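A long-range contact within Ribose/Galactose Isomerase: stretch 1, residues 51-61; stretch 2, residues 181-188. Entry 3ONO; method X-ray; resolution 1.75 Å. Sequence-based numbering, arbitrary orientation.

Stretch 1 (51-61) YIHLGIMASIL
Stretch 2 (181-188) ELVKTAVG

The centre of this contact is a small residue packed against larger ones. Ala186, whose CA-to-CB bond points toward stretch 1, has 79 Å² covered, the largest area of any residue in the pair. Ala186 CB lies 3.8 Å from Ile56 CG2, 3.7 Å from Met57 CG and 3.9 Å from His53 O, a backbone oxygen, so a single methyl meets three residues, His53, Ile56 and Met57, spread over little more than one turn. The tightest register is also here: His53 CA to Ala186 CA, 4.9 Å.

Stretch 1 is helical throughout, 51-61, with phi/psi near -64/-42 over most of its length and Tyr51 at -66/-16. Its first turn is loosely bonded: Gly55 N reaches Tyr51 O at 3.5 Å and Ile52 O at 3.3 Å, and Ile56 N reaches Ile52 O at 3.5 Å, all weak. From Met57 N to His53 O, 2.9 Å, the i to i+4 pattern is regular. Stretch 2 is helical over 181-186, with Ala186 N bonded to Leu182 O at 2.9 Å and Val187 N to Val183 O at 3.1 Å. Val187, at -100/9, is the first residue to leave helical phi/psi. The axes approach to 8.9 Å and their N-to-C directions differ by 72° (signed crossing angle -72°), a steep crossing; the surface buried between the stretches is 441 Å², both sides summed.

Outward from Ala186, the apolar packing follows the spacing of the first helix, with His53, Ile56 and Ile60 all pointing CA-to-CB toward stretch 2. Ile56 (chi1 m, chi2 t) sets CD1 3.9 Å from Leu182 CB and CG2 4.1 Å from Val183 CG1. Ile60, also m and t, carries its CD1 to 3.6 Å from Val187 CG1 and 4.2 Å from Val183 CG1. Val183 (chi1 t) joins in although its CA-to-CB bond points away. Toward the start of the helix, the CA-to-CB bond of Ile52 (m, m) points toward stretch 2, but the end of the side chain leads away; Ile52 CG2 is 3.9 Å from Leu182 CD1, with Leu182 in m, t.

The CA-to-CB bond of Met57, a selenomethionine (chi1 m, chi2 t, chi3 p), points sideways to stretch 2. Met57 CG also approaches the backbone, 3.3 Å from Ala186 O.

His53 (chi1 m, chi2 110°) brings the contact to its polar edge. Thr185 (chi1 m) places CG2 over one face of the imidazole, 3.6 Å from the ring centroid of His53 and 19° off the ring normal, which supports a CH-pi contact; the same CG2 is 3.4 Å from His53 NE2. At the ring edge, near its plane, Leu182 O lies 3.3 Å from His53 CD2, a carbon, while His53 ND1 is hydrogen-bonded to a residue elsewhere in the structure. No hydrogen bond joins the two stretches, so the evidence for their association is packing and the methyl-to-ring contact.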

# COMPACT_ATOMS: atom_id res chain seq x y z
N TYR A 51 -12.37 16.94 -13.03
CA TYR A 51 -11.16 16.32 -13.58
C TYR A 51 -11.09 16.38 -15.10
O TYR A 51 -10.01 16.21 -15.66
CB TYR A 51 -10.97 14.88 -13.07
CG TYR A 51 -12.02 13.89 -13.51
CD1 TYR A 51 -11.99 13.33 -14.80
CD2 TYR A 51 -13.02 13.47 -12.62
CE1 TYR A 51 -12.93 12.39 -15.19
CE2 TYR A 51 -13.97 12.53 -13.01
CZ TYR A 51 -13.93 12.01 -14.30
OH TYR A 51 -14.85 11.06 -14.71
N ILE A 52 -12.21 16.66 -15.77
CA ILE A 52 -12.16 16.87 -17.21
C ILE A 52 -11.39 18.14 -17.54
O ILE A 52 -10.52 18.16 -18.41
CB ILE A 52 -13.59 17.00 -17.83
CG1 ILE A 52 -14.40 15.73 -17.58
CG2 ILE A 52 -13.50 17.28 -19.35
CD1 ILE A 52 -13.81 14.46 -18.21
N HIS A 53 -11.69 19.22 -16.82
CA HIS A 53 -11.01 20.48 -17.07
C HIS A 53 -9.53 20.35 -16.76
O HIS A 53 -8.70 20.95 -17.43
CB HIS A 53 -11.63 21.60 -16.24
CG HIS A 53 -13.10 21.76 -16.46
ND1 HIS A 53 -14.03 21.43 -15.50
CD2 HIS A 53 -13.79 22.18 -17.55
CE1 HIS A 53 -15.24 21.67 -15.98
NE2 HIS A 53 -15.13 22.12 -17.22
N LEU A 54 -9.19 19.56 -15.74
CA LEU A 54 -7.79 19.39 -15.40
C LEU A 54 -6.95 18.91 -16.59
O LEU A 54 -5.84 19.41 -16.83
CB LEU A 54 -7.63 18.42 -14.21
CG LEU A 54 -8.29 18.84 -12.90
CD1 LEU A 54 -8.05 17.77 -11.80
CD2 LEU A 54 -7.80 20.21 -12.42
N GLY A 55 -7.44 17.91 -17.31
CA GLY A 55 -6.70 17.39 -18.44
C GLY A 55 -6.48 18.46 -19.50
O GLY A 55 -5.40 18.56 -20.10
N ILE A 56 -7.52 19.25 -19.76
CA ILE A 56 -7.41 20.30 -20.78
C ILE A 56 -6.39 21.35 -20.35
O ILE A 56 -5.55 21.80 -21.15
CB ILE A 56 -8.79 20.97 -21.01
CG1 ILE A 56 -9.75 19.96 -21.62
CG2 ILE A 56 -8.66 22.20 -21.93
CD1 ILE A 56 -11.22 20.35 -21.45
N MSE A 57 -6.46 21.74 -19.07
CA MSE A 57 -5.46 22.65 -18.50
C MSE A 57 -4.05 22.09 -18.59
O MSE A 57 -3.11 22.81 -18.92
CB MSE A 57 -5.82 22.98 -17.04
CG MSE A 57 -7.20 23.60 -16.95
SE MSE A 57 -7.98 23.50 -15.19
CE MSE A 57 -7.06 25.05 -14.51
N ALA A 58 -3.88 20.80 -18.31
CA ALA A 58 -2.54 20.24 -18.39
C ALA A 58 -2.04 20.31 -19.83
O ALA A 58 -0.87 20.65 -20.08
CB ALA A 58 -2.53 18.80 -17.90
N SER A 59 -2.92 20.00 -20.77
CA SER A 59 -2.50 20.08 -22.19
C SER A 59 -2.09 21.50 -22.55
O SER A 59 -1.03 21.71 -23.15
CB SER A 59 -3.60 19.61 -23.16
OG SER A 59 -3.14 19.76 -24.50
N ILE A 60 -2.91 22.47 -22.19
CA ILE A 60 -2.62 23.84 -22.63
C ILE A 60 -1.31 24.31 -22.02
O ILE A 60 -0.45 24.87 -22.71
CB ILE A 60 -3.77 24.79 -22.31
CG1 ILE A 60 -4.97 24.44 -23.20
CG2 ILE A 60 -3.34 26.26 -22.54
CD1 ILE A 60 -6.28 25.10 -22.79
N LEU A 61 -1.12 24.04 -20.72
CA LEU A 61 0.09 24.51 -20.07
C LEU A 61 1.33 23.75 -20.51
O LEU A 61 2.40 24.34 -20.64
CB LEU A 61 -0.07 24.49 -18.55
CG LEU A 61 -1.11 25.41 -17.92
CD1 LEU A 61 -1.23 25.18 -16.41
CD2 LEU A 61 -0.80 26.89 -18.20
N GLU A 181 -17.41 24.91 -24.32
CA GLU A 181 -17.76 25.25 -22.94
C GLU A 181 -16.71 24.69 -21.96
O GLU A 181 -16.32 25.34 -20.99
CB GLU A 181 -19.13 24.67 -22.56
CG GLU A 181 -20.26 25.69 -22.38
CD GLU A 181 -21.14 25.36 -21.15
OE1 GLU A 181 -22.13 24.59 -21.27
OE2 GLU A 181 -20.82 25.89 -20.05
N LEU A 182 -16.28 23.46 -22.20
CA LEU A 182 -15.28 22.84 -21.34
C LEU A 182 -13.99 23.62 -21.39
O LEU A 182 -13.38 23.87 -20.36
CB LEU A 182 -14.99 21.40 -21.76
CG LEU A 182 -16.06 20.35 -21.51
CD1 LEU A 182 -15.62 19.05 -22.16
CD2 LEU A 182 -16.29 20.13 -20.00
N VAL A 183 -13.55 24.02 -22.59
CA VAL A 183 -12.26 24.69 -22.68
C VAL A 183 -12.33 26.08 -22.06
O VAL A 183 -11.40 26.51 -21.37
CB VAL A 183 -11.75 24.77 -24.12
CG1 VAL A 183 -10.30 25.26 -24.12
CG2 VAL A 183 -11.86 23.39 -24.80
N LYS A 184 -13.44 26.80 -22.30
CA LYS A 184 -13.62 28.11 -21.69
C LYS A 184 -13.53 28.02 -20.16
O LYS A 184 -12.91 28.88 -19.51
CB LYS A 184 -14.96 28.74 -22.09
CG LYS A 184 -15.08 29.08 -23.55
CD LYS A 184 -16.49 29.61 -23.85
CE LYS A 184 -16.60 30.16 -25.26
NZ LYS A 184 -16.59 29.07 -26.27
N THR A 185 -14.17 27.00 -19.60
CA THR A 185 -14.13 26.80 -18.15
C THR A 185 -12.70 26.51 -17.71
O THR A 185 -12.22 27.06 -16.73
CB THR A 185 -15.07 25.67 -17.71
OG1 THR A 185 -16.43 26.06 -17.96
CG2 THR A 185 -14.87 25.36 -16.20
N ALA A 186 -12.01 25.66 -18.48
CA ALA A 186 -10.64 25.27 -18.12
C ALA A 186 -9.70 26.47 -18.02
O ALA A 186 -8.83 26.51 -17.14
CB ALA A 186 -10.10 24.23 -19.12
N VAL A 187 -9.86 27.45 -18.91
CA VAL A 187 -8.94 28.58 -18.92
C VAL A 187 -9.52 29.81 -18.22
O VAL A 187 -8.94 30.89 -18.26
CB VAL A 187 -8.54 28.98 -20.35
CG1 VAL A 187 -8.06 27.75 -21.12
CG2 VAL A 187 -9.72 29.62 -21.07
N GLY A 188 -10.64 29.62 -17.54
CA GLY A 188 -11.37 30.73 -16.96
C GLY A 188 -10.83 31.45 -15.73
O GLY A 188 -11.14 32.62 -15.53